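G protein alpha subunit (Entamoeba histolytica, PDB 4FID) probably acts as a GTP-binding and GTP-hydrolysing switch that couples G protein-coupled receptors to signalling inside the cell. Local coordinates at residues Ala119-Glu124 with Leu141-Thr146; Thr51-Leu56 with Glu95-Asp100; Glu153-Val158 with Pro162-Asp167. All coordinates share one frame; numbering follows the deposited sequence.

Contact 1 of 3, residues Ala119-Glu124 with Leu141-Thr146; sequences AKYLFE and LIHNRT. With GDP (guanosine-5'-diphosphate), chain C.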
loop_
_atom_site.group_PDB
_atom_site.type_symbol
_atom_site.label_atom_id
_atom_site.label_comp_id
_atom_site.label_asym_id
_atom_site.label_seq_id
_atom_site.Cartn_x
_atom_site.Cartn_y
_atom_site.Cartn_z
ATOM N N ALA A 119 -8.496 3.003 -8.021
ATOM C CA ALA A 119 -9.423 3.248 -9.124
ATOM C C ALA A 119 -10.855 3.531 -8.668
ATOM O O ALA A 119 -11.396 4.615 -8.932
ATOM C CB ALA A 119 -9.395 2.107 -10.126
ATOM N N LYS A 120 -11.462 2.561 -7.994
ATOM C CA LYS A 120 -12.820 2.699 -7.473
ATOM C C LYS A 120 -12.980 3.944 -6.604
ATOM O O LYS A 120 -13.965 4.679 -6.741
ATOM C CB LYS A 120 -13.220 1.459 -6.681
ATOM C CG LYS A 120 -14.542 1.601 -5.922
ATOM C CD LYS A 120 -15.045 0.233 -5.482
ATOM C CE LYS A 120 -16.264 0.329 -4.572
ATOM N NZ LYS A 120 -16.755 -1.019 -4.148
ATOM N N TYR A 121 -12.014 4.202 -5.726
ATOM C CA TYR A 121 -12.095 5.403 -4.893
ATOM C C TYR A 121 -12.167 6.642 -5.766
ATOM O O TYR A 121 -13.007 7.500 -5.550
ATOM C CB TYR A 121 -10.928 5.496 -3.905
ATOM C CG TYR A 121 -10.901 6.756 -3.056
ATOM C CD1 TYR A 121 -11.453 6.769 -1.776
ATOM C CD2 TYR A 121 -10.293 7.927 -3.519
ATOM C CE1 TYR A 121 -11.417 7.917 -0.987
ATOM C CE2 TYR A 121 -10.253 9.083 -2.743
ATOM C CZ TYR A 121 -10.815 9.069 -1.472
ATOM O OH TYR A 121 -10.772 10.202 -0.673
ATOM N N LEU A 122 -11.295 6.735 -6.765
ATOM C CA LEU A 122 -11.310 7.898 -7.650
ATOM C C LEU A 122 -12.678 8.087 -8.307
ATOM O O LEU A 122 -13.224 9.169 -8.265
ATOM C CB LEU A 122 -10.174 7.855 -8.684
ATOM C CG LEU A 122 -8.797 8.011 -8.019
ATOM C CD1 LEU A 122 -7.578 7.920 -8.995
ATOM C CD2 LEU A 122 -8.784 9.293 -7.240
ATOM N N PHE A 123 -13.237 7.027 -8.877
ATOM C CA PHE A 123 -14.552 7.091 -9.509
ATOM C C PHE A 123 -15.672 7.519 -8.553
ATOM O O PHE A 123 -16.485 8.384 -8.878
ATOM C CB PHE A 123 -14.881 5.746 -10.167
ATOM C CG PHE A 123 -13.823 5.293 -11.143
ATOM C CD1 PHE A 123 -13.000 6.227 -11.773
ATOM C CD2 PHE A 123 -13.631 3.943 -11.417
ATOM C CE1 PHE A 123 -12.011 5.818 -12.655
ATOM C CE2 PHE A 123 -12.644 3.530 -12.304
ATOM C CZ PHE A 123 -11.837 4.465 -12.926
ATOM N N GLU A 124 -15.711 6.933 -7.366
ATOM C CA GLU A 124 -16.745 7.295 -6.413
ATOM C C GLU A 124 -16.631 8.729 -5.924
ATOM O O GLU A 124 -17.554 9.254 -5.306
ATOM C CB GLU A 124 -16.749 6.319 -5.245
ATOM C CG GLU A 124 -17.205 4.930 -5.667
ATOM C CD GLU A 124 -16.979 3.872 -4.612
ATOM O OE1 GLU A 124 -16.424 4.178 -3.532
ATOM O OE2 GLU A 124 -17.357 2.718 -4.878
ATOM N N LEU A 141 -5.116 11.784 -0.330
ATOM C CA LEU A 141 -3.686 11.483 -0.331
ATOM C C LEU A 141 -3.411 10.057 0.141
ATOM O O LEU A 141 -2.445 9.430 -0.317
ATOM C CB LEU A 141 -2.908 12.464 0.547
ATOM C CG LEU A 141 -2.226 13.696 -0.052
ATOM C CD1 LEU A 141 -3.162 14.470 -0.984
ATOM C CD2 LEU A 141 -1.675 14.606 1.071
ATOM N N ILE A 142 -4.239 9.561 1.068
ATOM C CA ILE A 142 -4.120 8.192 1.549
ATOM C C ILE A 142 -4.357 7.211 0.410
ATOM O O ILE A 142 -3.630 6.223 0.264
ATOM C CB ILE A 142 -5.148 7.869 2.667
ATOM C CG1 ILE A 142 -4.792 8.590 3.979
ATOM C CG2 ILE A 142 -5.305 6.327 2.849
ATOM C CD1 ILE A 142 -3.427 8.264 4.475
ATOM N N HIS A 143 -5.369 7.497 -0.409
ATOM C CA HIS A 143 -5.801 6.546 -1.434
ATOM C C HIS A 143 -5.097 6.697 -2.765
ATOM O O HIS A 143 -5.148 5.798 -3.606
ATOM C CB HIS A 143 -7.305 6.642 -1.666
ATOM C CG HIS A 143 -8.113 6.049 -0.570
ATOM N ND1 HIS A 143 -8.505 6.769 0.541
ATOM C CD2 HIS A 143 -8.614 4.803 -0.410
ATOM C CE1 HIS A 143 -9.210 5.987 1.342
ATOM N NE2 HIS A 143 -9.292 4.792 0.785
ATOM N N ASN A 144 -4.456 7.827 -2.983
ATOM C CA ASN A 144 -3.853 8.031 -4.284
ATOM C C ASN A 144 -2.498 7.375 -4.419
ATOM O O ASN A 144 -1.725 7.296 -3.470
ATOM C CB ASN A 144 -3.756 9.497 -4.646
ATOM C CG ASN A 144 -3.486 9.694 -6.115
ATOM O OD1 ASN A 144 -4.226 9.167 -6.945
ATOM N ND2 ASN A 144 -2.417 10.440 -6.455
ATOM N N ARG A 145 -2.214 6.907 -5.624
ATOM C CA ARG A 145 -0.931 6.301 -5.914
ATOM C C ARG A 145 0.141 7.366 -6.158
ATOM O O ARG A 145 -0.017 8.227 -7.027
ATOM C CB ARG A 145 -1.081 5.367 -7.117
ATOM C CG ARG A 145 -2.331 4.493 -7.021
ATOM C CD ARG A 145 -2.108 3.103 -7.600
ATOM N NE ARG A 145 -1.885 2.070 -6.587
ATOM C CZ ARG A 145 -1.460 0.839 -6.865
ATOM N NH1 ARG A 145 -1.207 0.494 -8.122
ATOM N NH2 ARG A 145 -1.274 -0.046 -5.891
ATOM N N THR A 146 1.214 7.326 -5.371
ATOM C CA THR A 146 2.401 8.134 -5.666
ATOM C C THR A 146 3.668 7.292 -5.600
ATOM O O THR A 146 3.725 6.301 -4.870
ATOM C CB THR A 146 2.572 9.351 -4.718
ATOM O OG1 THR A 146 2.473 8.919 -3.357
ATOM C CG2 THR A 146 1.526 10.412 -5.000
HETATM P PB GDP C . 5.187 2.271 -1.691
HETATM O O1B GDP C . 5.461 3.739 -1.902
HETATM O O2B GDP C . 5.931 1.474 -2.737
HETATM O O3B GDP C . 5.691 1.910 -0.316
HETATM O O3A GDP C . 3.603 1.910 -1.813
HETATM P PA GDP C . 2.399 3.006 -1.781
HETATM O O1A GDP C . 2.129 3.498 -0.374
HETATM O O2A GDP C . 2.689 4.178 -2.702
HETATM O "O5'" GDP C . 1.126 2.192 -2.364
HETATM C "C5'" GDP C . 0.440 2.668 -3.526
HETATM C "C4'" GDP C . -1.062 2.346 -3.504
HETATM O "O4'" GDP C . -1.382 1.266 -2.615
HETATM C "C3'" GDP C . -1.915 3.544 -3.086
HETATM O "O3'" GDP C . -2.891 3.824 -4.110
HETATM C "C2'" GDP C . -2.573 3.120 -1.780
HETATM O "O2'" GDP C . -3.883 3.698 -1.634
HETATM C "C1'" GDP C . -2.568 1.592 -1.883
HETATM N N9 GDP C . -2.621 0.912 -0.555
HETATM C C8 GDP C . -1.658 0.848 0.391
HETATM N N7 GDP C . -2.075 0.131 1.471
HETATM C C5 GDP C . -3.332 -0.281 1.223
HETATM C C6 GDP C . -4.375 -1.069 1.930
HETATM O O6 GDP C . -4.168 -1.545 3.061
HETATM N N1 GDP C . -5.554 -1.257 1.327
HETATM C C2 GDP C . -5.813 -0.768 0.098
HETATM N N2 GDP C . -7.023 -1.010 -0.453
HETATM N N3 GDP C . -4.913 -0.040 -0.614
HETATM C C4 GDP C . -3.683 0.230 -0.113
#
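Y121 and H143 bury the most surface here and meet as an offset stack: their planes differ by only 6° and the ring centroids of Y121 and H143 lie 4.0 Å apart. The shift is easily located. The Y121 edge atom CD1 stands over the middle of the imidazole, whereas the centre of the phenol is covered by the H143 methylene, with CB 3.8 Å from the Y121 ring centroid in a CH-pi contact. The nearest atoms are Y121 CE1 and H143 ND1, at 3.5 Å. Y121 carries its CG opposite the backbone N (chi1 177°), which sends the ring out from helix 119-124 to the end of helix 138-143. Each ring has a polar anchor, which limits its rotation: Y121 OH is hydrogen-bonded to D140 OD1, and H143 ND1 to E139 O, so the second helix holds both partners of the stack.

Next to the rings, L122 and N144 make a smaller contact, methyl CD1 of L122 lying 4.1 Å from N144 OD1. That oxygen has its polar partner in N48 ND2 of helix 42-62, and the leucine methyl crosses the amide obliquely. N144 is also where the chain leaves helical geometry, turning toward the nucleotide. One residue further on, R145 NE donates to the ribose O3' of GDP at 3.2 Å, with an N-H...O angle of 148°, although the R145 side chain is poorly ordered and this detail is less certain.

H143 and R145 both bind GDP, and I142 to T146 line its pocket. This stretch links the all-helical domain back to the Ras-like domain, as in other G-alpha subunits, with the nucleotide in the cleft between the two.

Contact 2 of 3, residues Thr51-Leu56 with Glu95-Asp100; sequences TCMRTL and EALWAD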
loop_
_atom_site.group_PDB
_atom_site.type_symbol
_atom_site.label_atom_id
_atom_site.label_comp_id
_atom_site.label_asym_id
_atom_site.label_seq_id
_atom_site.Cartn_x
_atom_site.Cartn_y
_atom_site.Cartn_z
ATOM N N THR A 51 -6.782 8.134 -16.507
ATOM C CA THR A 51 -5.976 7.008 -16.967
ATOM C C THR A 51 -6.507 5.660 -16.459
ATOM O O THR A 51 -6.537 4.694 -17.215
ATOM C CB THR A 51 -4.453 7.190 -16.682
ATOM O OG1 THR A 51 -4.175 7.056 -15.282
ATOM C CG2 THR A 51 -3.983 8.547 -17.164
ATOM N N CYS A 52 -6.942 5.602 -15.198
ATOM C CA CYS A 52 -7.559 4.387 -14.649
ATOM C C CYS A 52 -8.806 3.974 -15.412
ATOM O O CYS A 52 -9.103 2.788 -15.499
ATOM C CB CYS A 52 -7.954 4.569 -13.185
ATOM S SG CYS A 52 -6.625 4.501 -11.955
HETATM N N MSE A 53 -9.546 4.948 -15.946
HETATM C CA MSE A 53 -10.777 4.650 -16.674
HETATM C C MSE A 53 -10.501 4.290 -18.124
HETATM O O MSE A 53 -11.175 3.426 -18.680
HETATM C CB MSE A 53 -11.800 5.792 -16.574
HETATM C CG MSE A 53 -13.144 5.485 -17.287
HETATM SE SE MSE A 53 -14.160 3.875 -16.651
HETATM C CE MSE A 53 -14.837 4.498 -14.929
ATOM N N ARG A 54 -9.509 4.936 -18.733
ATOM C CA ARG A 54 -9.018 4.502 -20.047
ATOM C C ARG A 54 -8.633 3.031 -19.973
ATOM O O ARG A 54 -9.003 2.249 -20.843
ATOM C CB ARG A 54 -7.813 5.331 -20.508
ATOM C CG ARG A 54 -8.154 6.750 -20.917
ATOM C CD ARG A 54 -6.922 7.555 -21.278
ATOM N NE ARG A 54 -7.295 8.896 -21.730
ATOM C CZ ARG A 54 -6.445 9.902 -21.948
ATOM N NH1 ARG A 54 -5.136 9.747 -21.759
ATOM N NH2 ARG A 54 -6.915 11.077 -22.350
ATOM N N THR A 55 -7.905 2.663 -18.919
ATOM C CA THR A 55 -7.497 1.276 -18.670
ATOM C C THR A 55 -8.678 0.307 -18.738
ATOM O O THR A 55 -8.602 -0.716 -19.412
ATOM C CB THR A 55 -6.825 1.126 -17.271
ATOM O OG1 THR A 55 -5.637 1.919 -17.218
ATOM C CG2 THR A 55 -6.482 -0.342 -16.952
ATOM N N LEU A 56 -9.754 0.614 -18.017
ATOM C CA LEU A 56 -10.936 -0.251 -18.004
ATOM C C LEU A 56 -11.606 -0.312 -19.380
ATOM O O LEU A 56 -11.998 -1.391 -19.833
ATOM C CB LEU A 56 -11.952 0.169 -16.917
ATOM C CG LEU A 56 -11.692 -0.242 -15.465
ATOM C CD1 LEU A 56 -12.552 0.533 -14.437
ATOM C CD2 LEU A 56 -11.911 -1.729 -15.307
ATOM N N GLU A 95 -19.231 8.842 -14.525
ATOM C CA GLU A 95 -20.295 8.231 -13.708
ATOM C C GLU A 95 -21.107 7.193 -14.472
ATOM O O GLU A 95 -21.451 6.142 -13.929
ATOM C CB GLU A 95 -21.254 9.279 -13.178
ATOM C CG GLU A 95 -20.714 10.147 -12.099
ATOM C CD GLU A 95 -21.460 11.455 -12.048
ATOM O OE1 GLU A 95 -22.181 11.754 -13.027
ATOM O OE2 GLU A 95 -21.323 12.186 -11.046
ATOM N N ALA A 96 -21.437 7.510 -15.720
ATOM C CA ALA A 96 -22.104 6.563 -16.613
ATOM C C ALA A 96 -21.217 5.349 -16.888
ATOM O O ALA A 96 -21.670 4.213 -16.802
ATOM C CB ALA A 96 -22.497 7.244 -17.926
ATOM N N LEU A 97 -19.956 5.595 -17.220
ATOM C CA LEU A 97 -19.021 4.511 -17.467
ATOM C C LEU A 97 -18.947 3.547 -16.282
ATOM O O LEU A 97 -19.065 2.337 -16.449
ATOM C CB LEU A 97 -17.632 5.053 -17.810
ATOM C CG LEU A 97 -17.452 5.582 -19.241
ATOM C CD1 LEU A 97 -16.169 6.420 -19.377
ATOM C CD2 LEU A 97 -17.481 4.434 -20.252
ATOM N N TRP A 98 -18.768 4.089 -15.084
ATOM C CA TRP A 98 -18.586 3.261 -13.894
ATOM C C TRP A 98 -19.859 2.466 -13.581
ATOM O O TRP A 98 -19.807 1.430 -12.936
ATOM C CB TRP A 98 -18.158 4.140 -12.717
ATOM C CG TRP A 98 -17.902 3.437 -11.419
ATOM C CD1 TRP A 98 -18.447 3.743 -10.202
ATOM C CD2 TRP A 98 -17.022 2.333 -11.193
ATOM N NE1 TRP A 98 -17.976 2.887 -9.235
ATOM C CE2 TRP A 98 -17.092 2.013 -9.819
ATOM C CE3 TRP A 98 -16.174 1.588 -12.013
ATOM C CZ2 TRP A 98 -16.344 0.979 -9.254
ATOM C CZ3 TRP A 98 -15.442 0.557 -11.446
ATOM C CH2 TRP A 98 -15.534 0.263 -10.085
ATOM N N ALA A 99 -20.997 2.950 -14.058
ATOM C CA ALA A 99 -22.271 2.245 -13.855
ATOM C C ALA A 99 -22.638 1.321 -15.027
ATOM O O ALA A 99 -23.605 0.570 -14.962
ATOM C CB ALA A 99 -23.385 3.233 -13.586
ATOM N N ASP A 100 -21.843 1.361 -16.085
ATOM C CA ASP A 100 -22.106 0.556 -17.262
ATOM C C ASP A 100 -21.781 -0.914 -17.005
ATOM O O ASP A 100 -20.771 -1.233 -16.392
ATOM C CB ASP A 100 -21.292 1.095 -18.436
ATOM C CG ASP A 100 -21.496 0.297 -19.691
ATOM O OD1 ASP A 100 -22.590 0.447 -20.300
ATOM O OD2 ASP A 100 -20.572 -0.473 -20.061
#
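L97 meets the selenomethionine at position 53 (M53) along much of the latter's length: L97 CD1 lies 3.8 Å from M53 CG, and L97 CB lies 3.8 Å from M53 SE. Both residues direct CB toward the partner helix, and their CA atoms, 8.3 Å apart, are the nearest pair across the contact. The helix axes themselves come no closer than 11.4 Å, inclined at 41°, so long side chains rather than backbone proximity bridge the gap. M53 does this with a folded chain: bends at chi2 (59°) and chi3 (73°) curl the selenium and terminal methyl back across L97 and on to the next residue.

At W98 that methyl arrives at the root of the side chain, M53 CE being 4.0 Å from W98 CB and equally far from its backbone N; the two side chains run roughly at right angles. With CG anti to the backbone N, the indole swings toward L56, and its benzo corner, W98 CZ3, reaches L56 CD1 at 4.2 Å. L56 stands one turn after M53, so the two together receive successive parts of the tryptophan. No hydrogen bond crosses between the segments; the side-chain contacts are apolar.

Two residues after W98, D100 N-caps the following helix 101-108: its OD2 accepts from G102 N, while OD1 takes the backbone amides of K68 and Y69.

The surrounding helices close the cluster. F123 of helix 119-124 packs on M53, L56 and W98; from helix 101-108, Y107 meets the indole edge-to-face and I103 touches M53. The contact thus joins the long helix 42-62 to helix 90-99 within the all-helical domain, with helices 101-108 and 119-124 packed against both.

Contact 3 of 3, residues Glu153-Val158 with Pro162-Asp167; sequences EYDFVV and PFHLID
H164 reaches across to two carboxylates of the neighbouring strand, D155 and E153, and its atoms can be followed outward. H164 CB lies 3.5 Å from D155 OD1, the oxygen that also engages the ring. The first torsion sets CG anti to the backbone N, laying the imidazole along the face of the sheet shared by E153 and D155; CG too has D155 OD1 as its nearest neighbour. H164 ND1 then donates to D155 OD1 at 2.8 Å (N-H...O angle 156°), the oxygen lying near the ring plane but approached from well above the carboxylate plane. CD2 and CE1 both face E153 OE2, CD2 from farther off, and at the tip H164 NE2 donates to E153 OE2, also at 2.8 Å (149°). Here the acceptor is met on its anti side, with the carboxylate and imidazole planes 81° apart. With both nitrogens gripped from the ring edge, rotation of the imidazole is restrained, and two nearby acids would probably favour a doubly protonated, charged imidazole.

These strands form an antiparallel beta hairpin, 152-157 with 162-167, at one edge of the Ras-like domain's mixed sheet. Y154 with L165 and F156 with F163 are its hydrogen-bonded pairs; L165 N to Y154 O measures 2.7 Å and F163 N to F156 O 2.9 Å. Strand 162-167 is flanked on its other side by strand 6-12, which bonds to the backbones of P162, H164 and I166.

The reverse face is mostly apolar. F163 CB sits over the F156 ring, 3.7 Å from its centroid, while L165 CB approaches the edge of that ring, 3.5 Å from F156 CE1. Y154 turns its hydroxyl to A22 O of helix 18-28, and D167, predicted to bind GTP, forms a salt bridge with K18 of the P-loop.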
loop_
_atom_site.group_PDB
_atom_site.type_symbol
_atom_site.label_atom_id
_atom_site.label_comp_id
_atom_site.label_asym_id
_atom_site.label_seq_id
_atom_site.Cartn_x
_atom_site.Cartn_y
_atom_site.Cartn_z
ATOM N N GLU A 153 11.797 11.424 6.031
ATOM C CA GLU A 153 11.904 11.417 7.481
ATOM C C GLU A 153 10.775 12.232 8.055
ATOM O O GLU A 153 10.310 13.176 7.423
ATOM C CB GLU A 153 13.242 12.021 7.927
ATOM C CG GLU A 153 14.463 11.265 7.416
ATOM C CD GLU A 153 15.769 11.671 8.100
ATOM O OE1 GLU A 153 16.557 12.409 7.480
ATOM O OE2 GLU A 153 16.024 11.234 9.244
ATOM N N TYR A 154 10.310 11.849 9.235
ATOM C CA TYR A 154 9.589 12.789 10.093
ATOM C C TYR A 154 9.362 12.308 11.510
ATOM O O TYR A 154 9.607 11.150 11.844
ATOM C CB TYR A 154 8.287 13.331 9.490
ATOM C CG TYR A 154 7.479 12.378 8.646
ATOM C CD1 TYR A 154 6.684 11.397 9.225
ATOM C CD2 TYR A 154 7.464 12.504 7.259
ATOM C CE1 TYR A 154 5.927 10.550 8.438
ATOM C CE2 TYR A 154 6.716 11.667 6.470
ATOM C CZ TYR A 154 5.953 10.695 7.057
ATOM O OH TYR A 154 5.218 9.872 6.243
ATOM N N ASP A 155 8.912 13.238 12.343
ATOM C CA ASP A 155 8.684 12.970 13.745
ATOM C C ASP A 155 7.199 13.027 14.047
ATOM O O ASP A 155 6.472 13.838 13.473
ATOM C CB ASP A 155 9.430 13.994 14.596
ATOM C CG ASP A 155 10.882 14.114 14.206
ATOM O OD1 ASP A 155 11.693 13.230 14.569
ATOM O OD2 ASP A 155 11.211 15.085 13.508
ATOM N N PHE A 156 6.760 12.134 14.925
ATOM C CA PHE A 156 5.451 12.236 15.546
ATOM C C PHE A 156 5.583 11.969 17.050
ATOM O O PHE A 156 6.692 11.797 17.565
ATOM C CB PHE A 156 4.442 11.293 14.884
ATOM C CG PHE A 156 4.961 9.908 14.652
ATOM C CD1 PHE A 156 5.792 9.636 13.582
ATOM C CD2 PHE A 156 4.604 8.869 15.494
ATOM C CE1 PHE A 156 6.276 8.349 13.371
ATOM C CE2 PHE A 156 5.079 7.581 15.284
ATOM C CZ PHE A 156 5.914 7.322 14.222
ATOM N N VAL A 157 4.451 11.979 17.748
ATOM C CA VAL A 157 4.394 11.640 19.164
ATOM C C VAL A 157 3.258 10.645 19.319
ATOM O O VAL A 157 2.255 10.745 18.626
ATOM C CB VAL A 157 4.102 12.882 20.047
ATOM C CG1 VAL A 157 3.582 12.461 21.411
ATOM C CG2 VAL A 157 5.343 13.753 20.203
ATOM N N VAL A 158 3.417 9.664 20.193
ATOM C CA VAL A 158 2.304 8.778 20.511
ATOM C C VAL A 158 2.216 8.540 22.020
ATOM O O VAL A 158 3.146 8.009 22.636
ATOM C CB VAL A 158 2.324 7.452 19.689
ATOM C CG1 VAL A 158 3.715 6.866 19.619
ATOM C CG2 VAL A 158 1.330 6.438 20.255
ATOM N N PRO A 162 8.298 10.628 21.970
ATOM C CA PRO A 162 8.785 11.070 20.654
ATOM C C PRO A 162 9.211 9.909 19.722
ATOM O O PRO A 162 9.984 9.039 20.129
ATOM C CB PRO A 162 10.001 11.921 21.012
ATOM C CG PRO A 162 10.533 11.272 22.258
ATOM C CD PRO A 162 9.320 10.769 23.018
ATOM N N PHE A 163 8.701 9.910 18.489
ATOM C CA PHE A 163 9.123 8.957 17.474
ATOM C C PHE A 163 9.732 9.635 16.245
ATOM O O PHE A 163 9.370 10.753 15.886
ATOM C CB PHE A 163 7.956 8.076 17.044
ATOM C CG PHE A 163 7.650 6.976 18.001
ATOM C CD1 PHE A 163 7.957 5.670 17.688
ATOM C CD2 PHE A 163 7.060 7.249 19.227
ATOM C CE1 PHE A 163 7.670 4.645 18.584
ATOM C CE2 PHE A 163 6.774 6.231 20.124
ATOM C CZ PHE A 163 7.076 4.931 19.803
ATOM N N HIS A 164 10.674 8.950 15.612
ATOM C CA HIS A 164 11.249 9.433 14.366
ATOM C C HIS A 164 11.122 8.333 13.318
ATOM O O HIS A 164 11.530 7.184 13.543
ATOM C CB HIS A 164 12.699 9.860 14.560
ATOM C CG HIS A 164 13.345 10.372 13.316
ATOM N ND1 HIS A 164 13.109 11.637 12.819
ATOM C CD2 HIS A 164 14.231 9.794 12.468
ATOM C CE1 HIS A 164 13.816 11.813 11.716
ATOM N NE2 HIS A 164 14.509 10.710 11.482
ATOM N N LEU A 165 10.531 8.684 12.181
ATOM C CA LEU A 165 10.151 7.699 11.186
ATOM C C LEU A 165 11.051 7.900 9.974
ATOM O O LEU A 165 11.143 9.016 9.454
ATOM C CB LEU A 165 8.662 7.882 10.828
ATOM C CG LEU A 165 7.855 6.841 10.025
ATOM C CD1 LEU A 165 8.263 6.829 8.573
ATOM C CD2 LEU A 165 7.991 5.441 10.599
ATOM N N ILE A 166 11.740 6.835 9.552
ATOM C CA ILE A 166 12.566 6.872 8.350
ATOM C C ILE A 166 11.954 5.980 7.301
ATOM O O ILE A 166 11.937 4.761 7.462
ATOM C CB ILE A 166 13.985 6.366 8.619
ATOM C CG1 ILE A 166 14.623 7.172 9.762
ATOM C CG2 ILE A 166 14.836 6.385 7.295
ATOM C CD1 ILE A 166 15.851 6.534 10.348
ATOM N N ASP A 167 11.439 6.585 6.231
ATOM C CA ASP A 167 10.776 5.838 5.150
ATOM C C ASP A 167 11.750 5.627 3.990
ATOM O O ASP A 167 12.059 6.563 3.252
ATOM C CB ASP A 167 9.516 6.585 4.698
ATOM C CG ASP A 167 8.818 5.928 3.523
ATOM O OD1 ASP A 167 7.882 6.560 2.992
ATOM O OD2 ASP A 167 9.182 4.800 3.116
#

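Along the chain from the N terminus, contact 2 comes first, bringing 95-100 back to helix 42-62 and closing a loop of 38 residues. Contact 1 follows, spanning 16 residues between 119-124 and 141-146, and contact 3 closes a three-residue turn. The three are in series: none nests in another and none crosses. Contacts 1 and 2 nevertheless adjoin, helix 119-124 belonging to both through F123. Contact 2 packs helices of the all-helical domain together, and contact 1 joins that domain's helix 119-124 to the segment lining the GDP pocket. The chain then runs from helix 138-143 into strand 152-157 of the Ras-like sheet, where contact 3 lies about 39 Å from contact 2, centre to centre.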